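Local coordinates for Iron(III) ABC transporter, periplasmic iron-compound-binding protein (Vibrio cholerae, PDB 5GGY) that probably binds ferric hydroxamate siderophores such as Desferal in the periplasm and hands them to an ABC transporter for iron uptake, at residues 21-26 against 82-87; 40-45 against 62-67; 27-32 against 259-264; 76-81 against 96-101. All coordinates share one frame; numbering follows the deposited sequence.

Interactions 1 and 3 are buried, whereas interactions 2 and 4 are only partly buried, interaction 4 including the exposed Pro-99. Interactions 1 and 4 hold the same three-stranded parallel sheet: strand 80-83 takes strand 19-21 on one side in interaction 1 and strand 100-102 on the other in interaction 4. Helix 24-32 is shared by interactions 1 and 3, the latter tying it to the start of helix 262-276. Chemistry follows place. Interaction 4 is backbone bonding with hydrocarbon packing, interaction 1 adds an amide pair at the end of the strands, interaction 2 centres on a salt bridge, and interaction 3 sets buried acidic and amide side chains against backbone N-H groups.

Interaction 1: residues 21-26 against 82-87; sequences VLNWDL and LAAGPQ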
loop_
_atom_site.group_PDB
_atom_site.type_symbol
_atom_site.label_atom_id
_atom_site.label_comp_id
_atom_site.label_asym_id
_atom_site.label_seq_id
_atom_site.Cartn_x
_atom_site.Cartn_y
_atom_site.Cartn_z
ATOM N N VAL A 21 -13.410 -13.930 17.200
ATOM C CA VAL A 21 -12.679 -12.673 17.271
ATOM C C VAL A 21 -13.043 -11.930 18.558
ATOM O O VAL A 21 -14.179 -12.010 19.030
ATOM C CB VAL A 21 -12.957 -11.797 16.025
ATOM C CG1 VAL A 21 -13.569 -10.458 16.406
ATOM C CG2 VAL A 21 -11.677 -11.600 15.232
ATOM N N LEU A 22 -12.072 -11.229 19.138
ATOM C CA LEU A 22 -12.279 -10.585 20.433
ATOM C C LEU A 22 -12.171 -9.064 20.396
ATOM O O LEU A 22 -12.332 -8.407 21.422
ATOM C CB LEU A 22 -11.284 -11.129 21.456
ATOM C CG LEU A 22 -11.364 -12.633 21.713
ATOM C CD1 LEU A 22 -10.485 -12.999 22.887
ATOM C CD2 LEU A 22 -12.800 -13.068 21.954
ATOM N N ASN A 23 -11.899 -8.503 19.225
ATOM C CA ASN A 23 -11.818 -7.054 19.098
ATOM C C ASN A 23 -12.416 -6.569 17.782
ATOM O O ASN A 23 -12.518 -7.329 16.819
ATOM C CB ASN A 23 -10.370 -6.586 19.229
ATOM C CG ASN A 23 -10.213 -5.465 20.235
ATOM O OD1 ASN A 23 -10.980 -5.364 21.192
ATOM N ND2 ASN A 23 -9.216 -4.616 20.024
ATOM N N TRP A 24 -12.812 -5.300 17.750
ATOM C CA TRP A 24 -13.499 -4.740 16.592
ATOM C C TRP A 24 -12.587 -4.561 15.382
ATOM O O TRP A 24 -13.031 -4.718 14.243
ATOM C CB TRP A 24 -14.141 -3.402 16.960
ATOM C CG TRP A 24 -15.400 -3.561 17.748
ATOM C CD1 TRP A 24 -16.053 -4.731 18.020
ATOM C CD2 TRP A 24 -16.164 -2.521 18.370
ATOM N NE1 TRP A 24 -17.176 -4.482 18.771
ATOM C CE2 TRP A 24 -17.267 -3.133 19.000
ATOM C CE3 TRP A 24 -16.025 -1.133 18.457
ATOM C CZ2 TRP A 24 -18.224 -2.405 19.704
ATOM C CZ3 TRP A 24 -16.976 -0.414 19.155
ATOM C CH2 TRP A 24 -18.061 -1.050 19.771
ATOM N N ASP A 25 -11.322 -4.228 15.624
ATOM C CA ASP A 25 -10.372 -4.054 14.531
ATOM C C ASP A 25 -10.143 -5.391 13.835
ATOM O O ASP A 25 -10.165 -5.475 12.609
ATOM C CB ASP A 25 -9.052 -3.462 15.040
ATOM C CG ASP A 25 -8.384 -4.325 16.093
ATOM O OD1 ASP A 25 -9.084 -5.136 16.733
ATOM O OD2 ASP A 25 -7.156 -4.191 16.280
ATOM N N LEU A 26 -9.949 -6.437 14.634
ATOM C CA LEU A 26 -9.782 -7.791 14.122
ATOM C C LEU A 26 -11.060 -8.298 13.472
ATOM O O LEU A 26 -11.014 -9.043 12.493
ATOM C CB LEU A 26 -9.364 -8.740 15.245
ATOM C CG LEU A 26 -7.972 -8.513 15.833
ATOM C CD1 LEU A 26 -7.687 -9.504 16.955
ATOM C CD2 LEU A 26 -6.910 -8.602 14.740
ATOM N N LEU A 82 -8.747 -14.912 17.873
ATOM C CA LEU A 82 -7.960 -13.733 17.533
ATOM C C LEU A 82 -8.090 -12.670 18.619
ATOM O O LEU A 82 -9.190 -12.205 18.919
ATOM C CB LEU A 82 -8.387 -13.170 16.175
ATOM C CG LEU A 82 -8.462 -14.173 15.015
ATOM C CD1 LEU A 82 -8.648 -13.447 13.694
ATOM C CD2 LEU A 82 -7.240 -15.077 14.966
ATOM N N ALA A 83 -6.961 -12.301 19.214
ATOM C CA ALA A 83 -6.954 -11.345 20.315
ATOM C C ALA A 83 -6.062 -10.139 20.025
ATOM O O ALA A 83 -5.097 -10.232 19.270
ATOM C CB ALA A 83 -6.510 -12.030 21.597
ATOM N N ALA A 84 -6.395 -9.005 20.633
ATOM C CA ALA A 84 -5.614 -7.785 20.461
ATOM C C ALA A 84 -5.084 -7.282 21.797
ATOM O O ALA A 84 -5.115 -8.002 22.798
ATOM C CB ALA A 84 -6.450 -6.705 19.786
ATOM N N GLY A 85 -4.598 -6.044 21.795
ATOM C CA GLY A 85 -4.070 -5.398 22.986
ATOM C C GLY A 85 -4.910 -5.475 24.252
ATOM O O GLY A 85 -4.395 -5.858 25.302
ATOM N N PRO A 86 -6.200 -5.103 24.172
ATOM C CA PRO A 86 -7.055 -5.138 25.366
ATOM C C PRO A 86 -7.299 -6.537 25.938
ATOM O O PRO A 86 -7.823 -6.644 27.046
ATOM C CB PRO A 86 -8.376 -4.536 24.866
ATOM C CG PRO A 86 -8.000 -3.711 23.700
ATOM C CD PRO A 86 -6.878 -4.448 23.039
ATOM N N GLN A 87 -6.937 -7.584 25.202
ATOM C CA GLN A 87 -7.173 -8.950 25.662
ATOM C C GLN A 87 -5.896 -9.640 26.135
ATOM O O GLN A 87 -5.898 -10.843 26.404
ATOM C CB GLN A 87 -7.818 -9.785 24.551
ATOM C CG GLN A 87 -9.224 -9.356 24.167
ATOM C CD GLN A 87 -9.238 -8.214 23.171
ATOM O OE1 GLN A 87 -8.448 -8.187 22.227
ATOM N NE2 GLN A 87 -10.137 -7.257 23.381
#
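Asn-23 and Gln-87 join their side-chain amides where the two strands end. Gln-87 NE2 donates to Asn-23 OD1 at 3.0 Å, arriving from above the carbonyl plane, and the two amide planes stand 65° apart. The same NE2 also donates to Arg-65 O, while Gln-87 OE1 takes the N-H of Ala-84 at 2.7 Å, in the carbonyl plane. Both ends of the glutamine amide are therefore held, which fixes its rotation; a bend at chi2 (84°) folds the chain back toward its own turn. The main chains are linked by a weak bond from Leu-22 N to Leu-82 O at 3.1 Å.

Van der Waals packing surrounds these bonds. Leu-26 drops CD1 onto the backbone of Ala-83, 3.5 Å from Ala-83 C, and the same methyl lies 3.8 Å from Leu-82 CB. Val-21 CG2 touches Leu-82 CB from the same side of the sheet, and Leu-22 CB touches Gln-87 CG where the two side chains cross at a slant. Ala-84 sets its methyl against the amide nitrogen Asn-23 ND2, at 3.5 Å.

Val-21 and Leu-82 form a parallel beta bridge, beyond which one chain enters helix 24-32 and the other a 3-10 turn, an arrangement typical of the carboxyl edge of a parallel alpha/beta sheet.

Interaction 2: residues 40-45 against 62-67; sequences APELSS and IGTRTE
Glu-42 grips Arg-65 through a single oxygen. OE1 of Glu-42 accepts the side-chain N-H of Arg-65 NE at 2.8 Å, a salt bridge, and the backbone N-H of Arg-65 N at 3.0 Å, the latter nearly straight at 168°. The two donors approach differently: Arg-65 NE comes from above the carboxylate plane, while Arg-65 N meets OE1 on the anti side, close to that plane. Seen from the arginine, OE1 lies at the edge of the guanidinium, and the two planes are 63° apart, so this is not a flat two-pronged pair. A bend at chi3 (-72°) turns Arg-65 NE to Glu-42 OE1. A water also donates to OE1.

Two backbone bonds continue the join, Glu-42 N to Gly-63 O at 3.0 Å and Ile-62 N to Ala-40 O at 3.1 Å. Around them, Pro-41 CG rests on Arg-65 CG at 3.6 Å, Glu-42 CG lies over Thr-64 CA, and Ile-62 CD1 nears Pro-41 CB at 4.0 Å.

The contact extends the pairing of strands 39-40 and 60-61 into the following loops, at the start of helix 43-49; on the helix 24-32 side, Trp-24 donates to Pro-41 O and makes a cation-pi contact with Arg-65.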
loop_
_atom_site.group_PDB
_atom_site.type_symbol
_atom_site.label_atom_id
_atom_site.label_comp_id
_atom_site.label_asym_id
_atom_site.label_seq_id
_atom_site.Cartn_x
_atom_site.Cartn_y
_atom_site.Cartn_z
ATOM N N ALA A 40 -17.909 -12.801 17.991
ATOM C CA ALA A 40 -17.394 -11.435 17.960
ATOM C C ALA A 40 -17.999 -10.634 19.111
ATOM O O ALA A 40 -19.082 -10.969 19.592
ATOM C CB ALA A 40 -17.701 -10.779 16.616
ATOM N N PRO A 41 -17.297 -9.583 19.570
ATOM C CA PRO A 41 -17.764 -8.844 20.748
ATOM C C PRO A 41 -18.636 -7.625 20.434
ATOM O O PRO A 41 -18.442 -6.979 19.401
ATOM C CB PRO A 41 -16.457 -8.404 21.402
ATOM C CG PRO A 41 -15.547 -8.163 20.238
ATOM C CD PRO A 41 -15.947 -9.154 19.161
ATOM N N GLU A 42 -19.583 -7.335 21.326
ATOM C CA GLU A 42 -20.402 -6.116 21.289
ATOM C C GLU A 42 -20.943 -5.760 19.904
ATOM O O GLU A 42 -20.691 -4.673 19.386
ATOM C CB GLU A 42 -19.595 -4.938 21.840
ATOM C CG GLU A 42 -19.109 -5.139 23.269
ATOM C CD GLU A 42 -18.202 -4.018 23.742
ATOM O OE1 GLU A 42 -16.992 -4.271 23.921
ATOM O OE2 GLU A 42 -18.698 -2.888 23.939
ATOM N N LEU A 43 -21.699 -6.679 19.316
ATOM C CA LEU A 43 -22.174 -6.513 17.948
ATOM C C LEU A 43 -23.170 -5.368 17.773
ATOM O O LEU A 43 -23.159 -4.688 16.745
ATOM C CB LEU A 43 -22.798 -7.818 17.450
ATOM C CG LEU A 43 -21.817 -8.984 17.310
ATOM C CD1 LEU A 43 -22.455 -10.148 16.571
ATOM C CD2 LEU A 43 -20.553 -8.527 16.607
ATOM N N SER A 44 -24.034 -5.155 18.762
ATOM C CA SER A 44 -25.031 -4.095 18.657
ATOM C C SER A 44 -24.373 -2.728 18.800
ATOM O O SER A 44 -24.853 -1.739 18.254
ATOM C CB SER A 44 -26.128 -4.271 19.706
ATOM O OG SER A 44 -25.592 -4.211 21.017
ATOM N N SER A 45 -23.267 -2.683 19.537
ATOM C CA SER A 45 -22.488 -1.458 19.699
ATOM C C SER A 45 -21.594 -1.231 18.491
ATOM O O SER A 45 -21.267 -0.099 18.144
ATOM C CB SER A 45 -21.646 -1.518 20.974
ATOM O OG SER A 45 -22.053 -0.518 21.882
ATOM N N ILE A 62 -20.148 -12.711 21.867
ATOM C CA ILE A 62 -19.463 -13.453 22.921
ATOM C C ILE A 62 -19.060 -12.572 24.103
ATOM O O ILE A 62 -18.174 -12.933 24.880
ATOM C CB ILE A 62 -18.206 -14.169 22.373
ATOM C CG1 ILE A 62 -17.437 -13.262 21.414
ATOM C CG2 ILE A 62 -18.589 -15.457 21.667
ATOM C CD1 ILE A 62 -16.407 -12.381 22.084
ATOM N N GLY A 63 -19.708 -11.419 24.233
ATOM C CA GLY A 63 -19.435 -10.525 25.345
ATOM C C GLY A 63 -18.734 -9.246 24.926
ATOM O O GLY A 63 -18.779 -8.864 23.759
ATOM N N THR A 64 -18.087 -8.581 25.877
ATOM C CA THR A 64 -17.384 -7.336 25.590
ATOM C C THR A 64 -15.913 -7.595 25.281
ATOM O O THR A 64 -15.378 -8.659 25.587
ATOM C CB THR A 64 -17.492 -6.340 26.761
ATOM O OG1 THR A 64 -16.815 -6.867 27.909
ATOM C CG2 THR A 64 -18.950 -6.080 27.112
ATOM N N ARG A 65 -15.265 -6.608 24.670
ATOM C CA ARG A 65 -13.868 -6.726 24.257
ATOM C C ARG A 65 -12.919 -6.888 25.442
ATOM O O ARG A 65 -11.876 -7.529 25.330
ATOM C CB ARG A 65 -13.460 -5.503 23.430
ATOM C CG ARG A 65 -14.215 -5.360 22.118
ATOM C CD ARG A 65 -14.166 -3.932 21.594
ATOM N NE ARG A 65 -14.993 -3.033 22.395
ATOM C CZ ARG A 65 -15.043 -1.716 22.229
ATOM N NH1 ARG A 65 -14.310 -1.136 21.290
ATOM N NH2 ARG A 65 -15.825 -0.977 23.005
ATOM N N THR A 66 -13.287 -6.297 26.574
ATOM C CA THR A 66 -12.455 -6.341 27.770
ATOM C C THR A 66 -12.826 -7.508 28.683
ATOM O O THR A 66 -11.964 -8.069 29.360
ATOM C CB THR A 66 -12.553 -5.026 28.564
ATOM O OG1 THR A 66 -13.793 -4.377 28.254
ATOM C CG2 THR A 66 -11.406 -4.099 28.198
ATOM N N GLU A 67 -14.102 -7.881 28.694
ATOM C CA GLU A 67 -14.566 -8.953 29.570
ATOM C C GLU A 67 -15.457 -9.943 28.820
ATOM O O GLU A 67 -16.674 -9.941 29.000
ATOM C CB GLU A 67 -15.318 -8.361 30.767
ATOM C CG GLU A 67 -15.176 -9.154 32.055
ATOM C CD GLU A 67 -14.466 -8.379 33.149
ATOM O OE1 GLU A 67 -15.156 -7.734 33.967
ATOM O OE2 GLU A 67 -13.218 -8.420 33.195
HETATM O O HOH W 1 -15.200 -3.570 26.470
#

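Interaction 3: residues 27-32 against 259-264; sequences LEQVLE and GGAMSL
Glu-28 brings its carboxylate to the turn that opens helix 262-276. Glu-28 OE2 accepts the N-H of Gly-260 N at 2.9 Å in an almost straight bond (174°), the donor standing above the carboxylate plane. The other oxygen, Glu-28 OE1, takes a weak, bent bond from Ser-263 N at 2.7 Å and lies 3.1 Å from Met-262 N. Beside it, Gln-29 OE1 accepts from Ala-261 N at 3.1 Å, the donor again out of the carbonyl plane, and Gln-29 CD lies 3.6 Å from Gly-260 CA. With no side chain at Gly-260, both polar groups can lie close against the backbone.

Glu-32, one turn after Glu-28, meets Met-262 with its flank: CD lies 3.5 Å from Met-262 CG, the side chains crossing obliquely.

Glu-28 CG lies opposite its backbone N (chi1 165°) and the chain runs out extended, whereas Gln-29 and Glu-32 both bend at chi2. Outer partners hold other polar atoms: Gln-29 NE2 donates to Ala-116 O, and Glu-32 pairs with Lys-136 and bonds to Tyr-266.

The contact ties helix 24-32, which follows the first strand of the three-stranded parallel sheet, to the chain's last helix, 262-276. In this buried place side-chain oxygens satisfy backbone N-H groups that water would otherwise have to meet. These N-H groups and the helix N-terminus would be expected to stabilise Glu-28 as an anion.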
loop_
_atom_site.group_PDB
_atom_site.type_symbol
_atom_site.label_atom_id
_atom_site.label_comp_id
_atom_site.label_asym_id
_atom_site.label_seq_id
_atom_site.Cartn_x
_atom_site.Cartn_y
_atom_site.Cartn_z
ATOM N N LEU A 27 -12.200 -7.902 14.031
ATOM C CA LEU A 27 -13.492 -8.255 13.459
ATOM C C LEU A 27 -13.613 -7.682 12.057
ATOM O O LEU A 27 -14.102 -8.349 11.148
ATOM C CB LEU A 27 -14.636 -7.748 14.339
ATOM C CG LEU A 27 -16.054 -8.004 13.821
ATOM C CD1 LEU A 27 -16.267 -9.473 13.479
ATOM C CD2 LEU A 27 -17.086 -7.539 14.836
ATOM N N GLU A 28 -13.166 -6.442 11.892
ATOM C CA GLU A 28 -13.152 -5.796 10.585
ATOM C C GLU A 28 -12.230 -6.533 9.616
ATOM O O GLU A 28 -12.603 -6.799 8.473
ATOM C CB GLU A 28 -12.714 -4.334 10.710
ATOM C CG GLU A 28 -12.326 -3.692 9.384
ATOM C CD GLU A 28 -11.571 -2.393 9.566
ATOM O OE1 GLU A 28 -10.750 -2.054 8.687
ATOM O OE2 GLU A 28 -11.803 -1.708 10.585
ATOM N N GLN A 29 -11.030 -6.864 10.089
ATOM C CA GLN A 29 -10.017 -7.522 9.270
ATOM C C GLN A 29 -10.511 -8.828 8.652
ATOM O O GLN A 29 -10.383 -9.031 7.445
ATOM C CB GLN A 29 -8.756 -7.798 10.095
ATOM C CG GLN A 29 -8.071 -6.562 10.675
ATOM C CD GLN A 29 -7.310 -5.746 9.643
ATOM O OE1 GLN A 29 -7.848 -5.381 8.597
ATOM N NE2 GLN A 29 -6.048 -5.452 9.940
ATOM N N VAL A 30 -11.071 -9.711 9.474
ATOM C CA VAL A 30 -11.507 -11.017 8.983
ATOM C C VAL A 30 -12.711 -10.899 8.050
ATOM O O VAL A 30 -12.841 -11.669 7.100
ATOM C CB VAL A 30 -11.855 -11.986 10.140
ATOM C CG1 VAL A 30 -10.595 -12.419 10.867
ATOM C CG2 VAL A 30 -12.849 -11.355 11.104
ATOM N N LEU A 31 -13.585 -9.934 8.315
ATOM C CA LEU A 31 -14.759 -9.728 7.473
ATOM C C LEU A 31 -14.361 -9.250 6.083
ATOM O O LEU A 31 -14.910 -9.712 5.081
ATOM C CB LEU A 31 -15.723 -8.726 8.114
ATOM C CG LEU A 31 -16.544 -9.215 9.308
ATOM C CD1 LEU A 31 -17.472 -8.115 9.800
ATOM C CD2 LEU A 31 -17.330 -10.465 8.947
ATOM N N GLU A 32 -13.405 -8.326 6.029
ATOM C CA GLU A 32 -12.926 -7.789 4.761
ATOM C C GLU A 32 -12.217 -8.857 3.936
ATOM O O GLU A 32 -12.155 -8.767 2.710
ATOM C CB GLU A 32 -11.990 -6.603 4.999
ATOM C CG GLU A 32 -12.657 -5.402 5.647
ATOM C CD GLU A 32 -13.554 -4.633 4.693
ATOM O OE1 GLU A 32 -14.245 -3.701 5.155
ATOM O OE2 GLU A 32 -13.566 -4.950 3.483
ATOM N N GLY A 259 -9.525 0.773 14.038
ATOM C CA GLY A 259 -9.866 -0.418 13.283
ATOM C C GLY A 259 -8.717 -1.019 12.496
ATOM O O GLY A 259 -7.549 -0.857 12.853
ATOM N N GLY A 260 -9.056 -1.717 11.417
ATOM C CA GLY A 260 -8.070 -2.403 10.601
ATOM C C GLY A 260 -7.660 -1.647 9.353
ATOM O O GLY A 260 -7.736 -0.418 9.300
ATOM N N ALA A 261 -7.226 -2.394 8.342
ATOM C CA ALA A 261 -6.709 -1.817 7.104
ATOM C C ALA A 261 -7.766 -1.042 6.325
ATOM O O ALA A 261 -7.494 0.041 5.814
ATOM C CB ALA A 261 -6.117 -2.908 6.222
ATOM N N MET A 262 -8.968 -1.599 6.231
ATOM C CA MET A 262 -10.012 -0.997 5.409
ATOM C C MET A 262 -10.694 0.176 6.106
ATOM O O MET A 262 -11.397 0.959 5.462
ATOM C CB MET A 262 -11.048 -2.050 5.004
ATOM C CG MET A 262 -10.533 -3.064 3.984
ATOM S SD MET A 262 -9.971 -2.330 2.433
ATOM C CE MET A 262 -8.195 -2.428 2.632
ATOM N N SER A 263 -10.478 0.302 7.413
ATOM C CA SER A 263 -10.976 1.453 8.159
ATOM C C SER A 263 -10.259 2.717 7.698
ATOM O O SER A 263 -10.767 3.824 7.856
ATOM C CB SER A 263 -10.789 1.258 9.665
ATOM O OG SER A 263 -9.420 1.353 10.022
ATOM N N LEU A 264 -9.068 2.538 7.134
ATOM C CA LEU A 264 -8.304 3.641 6.567
ATOM C C LEU A 264 -9.006 4.182 5.326
ATOM O O LEU A 264 -9.059 5.394 5.108
ATOM C CB LEU A 264 -6.882 3.189 6.220
ATOM C CG LEU A 264 -6.092 2.526 7.351
ATOM C CD1 LEU A 264 -4.771 1.979 6.832
ATOM C CD2 LEU A 264 -5.863 3.502 8.494
#

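Interaction 4: residues 76-81 against 96-101; sequences LKPDVI and RIAPVV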
loop_
_atom_site.group_PDB
_atom_site.type_symbol
_atom_site.label_atom_id
_atom_site.label_comp_id
_atom_site.label_asym_id
_atom_site.label_seq_id
_atom_site.Cartn_x
_atom_site.Cartn_y
_atom_site.Cartn_z
ATOM N N LEU A 76 -18.715 -22.451 21.394
ATOM C CA LEU A 76 -18.722 -22.253 19.949
ATOM C C LEU A 76 -17.704 -23.154 19.258
ATOM O O LEU A 76 -17.733 -23.307 18.036
ATOM C CB LEU A 76 -18.443 -20.788 19.604
ATOM C CG LEU A 76 -19.573 -19.792 19.873
ATOM C CD1 LEU A 76 -19.133 -18.372 19.546
ATOM C CD2 LEU A 76 -20.806 -20.168 19.069
ATOM N N LYS A 77 -16.811 -23.739 20.053
ATOM C CA LYS A 77 -15.776 -24.646 19.559
ATOM C C LYS A 77 -14.962 -24.074 18.399
ATOM O O LYS A 77 -14.985 -24.623 17.296
ATOM C CB LYS A 77 -16.405 -25.976 19.135
ATOM C CG LYS A 77 -16.655 -26.927 20.289
ATOM C CD LYS A 77 -17.800 -27.876 19.987
ATOM C CE LYS A 77 -17.771 -29.081 20.911
ATOM N NZ LYS A 77 -17.433 -28.701 22.309
ATOM N N PRO A 78 -14.229 -22.974 18.642
ATOM C CA PRO A 78 -13.451 -22.388 17.549
ATOM C C PRO A 78 -12.192 -23.190 17.251
ATOM O O PRO A 78 -11.852 -24.110 17.994
ATOM C CB PRO A 78 -13.096 -21.002 18.083
ATOM C CG PRO A 78 -12.980 -21.210 19.556
ATOM C CD PRO A 78 -14.021 -22.251 19.911
ATOM N N ASP A 79 -11.515 -22.836 16.165
ATOM C CA ASP A 79 -10.234 -23.434 15.826
ATOM C C ASP A 79 -9.114 -22.464 16.196
ATOM O O ASP A 79 -8.027 -22.875 16.602
ATOM C CB ASP A 79 -10.177 -23.784 14.336
ATOM C CG ASP A 79 -11.285 -24.732 13.916
ATOM O OD1 ASP A 79 -11.481 -25.756 14.599
ATOM O OD2 ASP A 79 -11.963 -24.448 12.906
ATOM N N VAL A 80 -9.398 -21.174 16.045
ATOM C CA VAL A 80 -8.475 -20.115 16.432
ATOM C C VAL A 80 -9.223 -18.983 17.117
ATOM O O VAL A 80 -10.378 -18.700 16.796
ATOM C CB VAL A 80 -7.702 -19.535 15.224
ATOM C CG1 VAL A 80 -6.476 -20.382 14.905
ATOM C CG2 VAL A 80 -8.618 -19.392 14.013
ATOM N N ILE A 81 -8.557 -18.348 18.071
ATOM C CA ILE A 81 -9.087 -17.162 18.726
ATOM C C ILE A 81 -8.179 -15.975 18.432
ATOM O O ILE A 81 -6.978 -16.025 18.694
ATOM C CB ILE A 81 -9.214 -17.352 20.250
ATOM C CG1 ILE A 81 -10.167 -18.509 20.570
ATOM C CG2 ILE A 81 -9.694 -16.064 20.906
ATOM C CD1 ILE A 81 -10.277 -18.825 22.049
ATOM N N ARG A 96 -6.232 -22.026 26.476
ATOM C CA ARG A 96 -6.722 -23.296 27.005
ATOM C C ARG A 96 -7.944 -23.776 26.227
ATOM O O ARG A 96 -8.266 -24.963 26.227
ATOM C CB ARG A 96 -7.064 -23.163 28.489
ATOM C CG ARG A 96 -5.873 -22.854 29.382
ATOM C CD ARG A 96 -6.306 -22.702 30.832
ATOM N NE ARG A 96 -5.165 -22.597 31.737
ATOM C CZ ARG A 96 -4.593 -23.634 32.340
ATOM N NH1 ARG A 96 -5.054 -24.860 32.134
ATOM N NH2 ARG A 96 -3.559 -23.447 33.148
ATOM N N ILE A 97 -8.620 -22.842 25.567
ATOM C CA ILE A 97 -9.811 -23.154 24.786
ATOM C C ILE A 97 -9.442 -23.510 23.351
ATOM O O ILE A 97 -9.863 -24.540 22.826
ATOM C CB ILE A 97 -10.797 -21.972 24.777
ATOM C CG1 ILE A 97 -11.168 -21.576 26.206
ATOM C CG2 ILE A 97 -12.040 -22.317 23.969
ATOM C CD1 ILE A 97 -12.108 -20.393 26.293
ATOM N N ALA A 98 -8.650 -22.645 22.727
ATOM C CA ALA A 98 -8.209 -22.841 21.354
ATOM C C ALA A 98 -6.936 -22.035 21.119
ATOM O O ALA A 98 -6.654 -21.100 21.870
ATOM C CB ALA A 98 -9.309 -22.431 20.374
ATOM N N PRO A 99 -6.146 -22.407 20.094
ATOM C CA PRO A 99 -4.951 -21.629 19.745
ATOM C C PRO A 99 -5.262 -20.148 19.551
ATOM O O PRO A 99 -6.280 -19.809 18.950
ATOM C CB PRO A 99 -4.494 -22.271 18.435
ATOM C CG PRO A 99 -4.918 -23.689 18.573
ATOM C CD PRO A 99 -6.236 -23.648 19.303
ATOM N N VAL A 100 -4.397 -19.282 20.067
ATOM C CA VAL A 100 -4.643 -17.844 20.032
ATOM C C VAL A 100 -3.656 -17.100 19.142
ATOM O O VAL A 100 -2.440 -17.237 19.292
ATOM C CB VAL A 100 -4.579 -17.230 21.448
ATOM C CG1 VAL A 100 -4.803 -15.726 21.386
ATOM C CG2 VAL A 100 -5.601 -17.885 22.359
ATOM N N VAL A 101 -4.188 -16.308 18.217
ATOM C CA VAL A 101 -3.364 -15.433 17.399
ATOM C C VAL A 101 -3.442 -14.012 17.950
ATOM O O VAL A 101 -4.488 -13.368 17.887
ATOM C CB VAL A 101 -3.801 -15.454 15.925
ATOM C CG1 VAL A 101 -2.826 -14.660 15.076
ATOM C CG2 VAL A 101 -3.905 -16.889 15.426
#
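Ile-81 and Val-100 share one face of the small piece of parallel sheet that is the flat element here, while Val-80 and Val-101 meet on the other. No planar side-chain group carries the contact. On the first face, Ile-81 CB lies 4.2 Å from Val-100 CG2, and the isoleucine chain reaches back over Ala-98: CG1 is 4.0 Å from Ala-98 CB, and CD1 ends near Ile-97 CB, the two isoleucines crossing at about a right angle. CD1 lies anti to CA about the CB-CG1 bond (chi2 176°), which carries it out to Ile-97. On the opposite face, Val-80 CG1 approaches Val-101 CG2 loosely, at 4.4 Å.

Between the strands, Ile-81 N donates to Pro-99 O at 2.8 Å and Ile-81 O receives Val-101 N, also at 2.8 Å. CA-H...O contacts supplement them, Val-100 CA lying 3.2 Å from Ile-81 O. Before the strands begin, the Pro-99 ring puts CD 3.3 Å from Asp-79 O, and Pro-78 CG touches Ala-98 CB.

Helix 91-95 links these strands in a beta-alpha-beta unit, and Ile-73 of helix 70-75 packs on Ile-81. The Asp-79 carboxylate bonds to Arg-18 N. Backbone hydrogen bonds thus join the strands, with hydrocarbon side chains packed beside them, at a partly exposed edge of the sheet; within 76-81 and 96-101 the two bonds of Ile-81 set the register, and Ala-83 continues the ladder to Val-101.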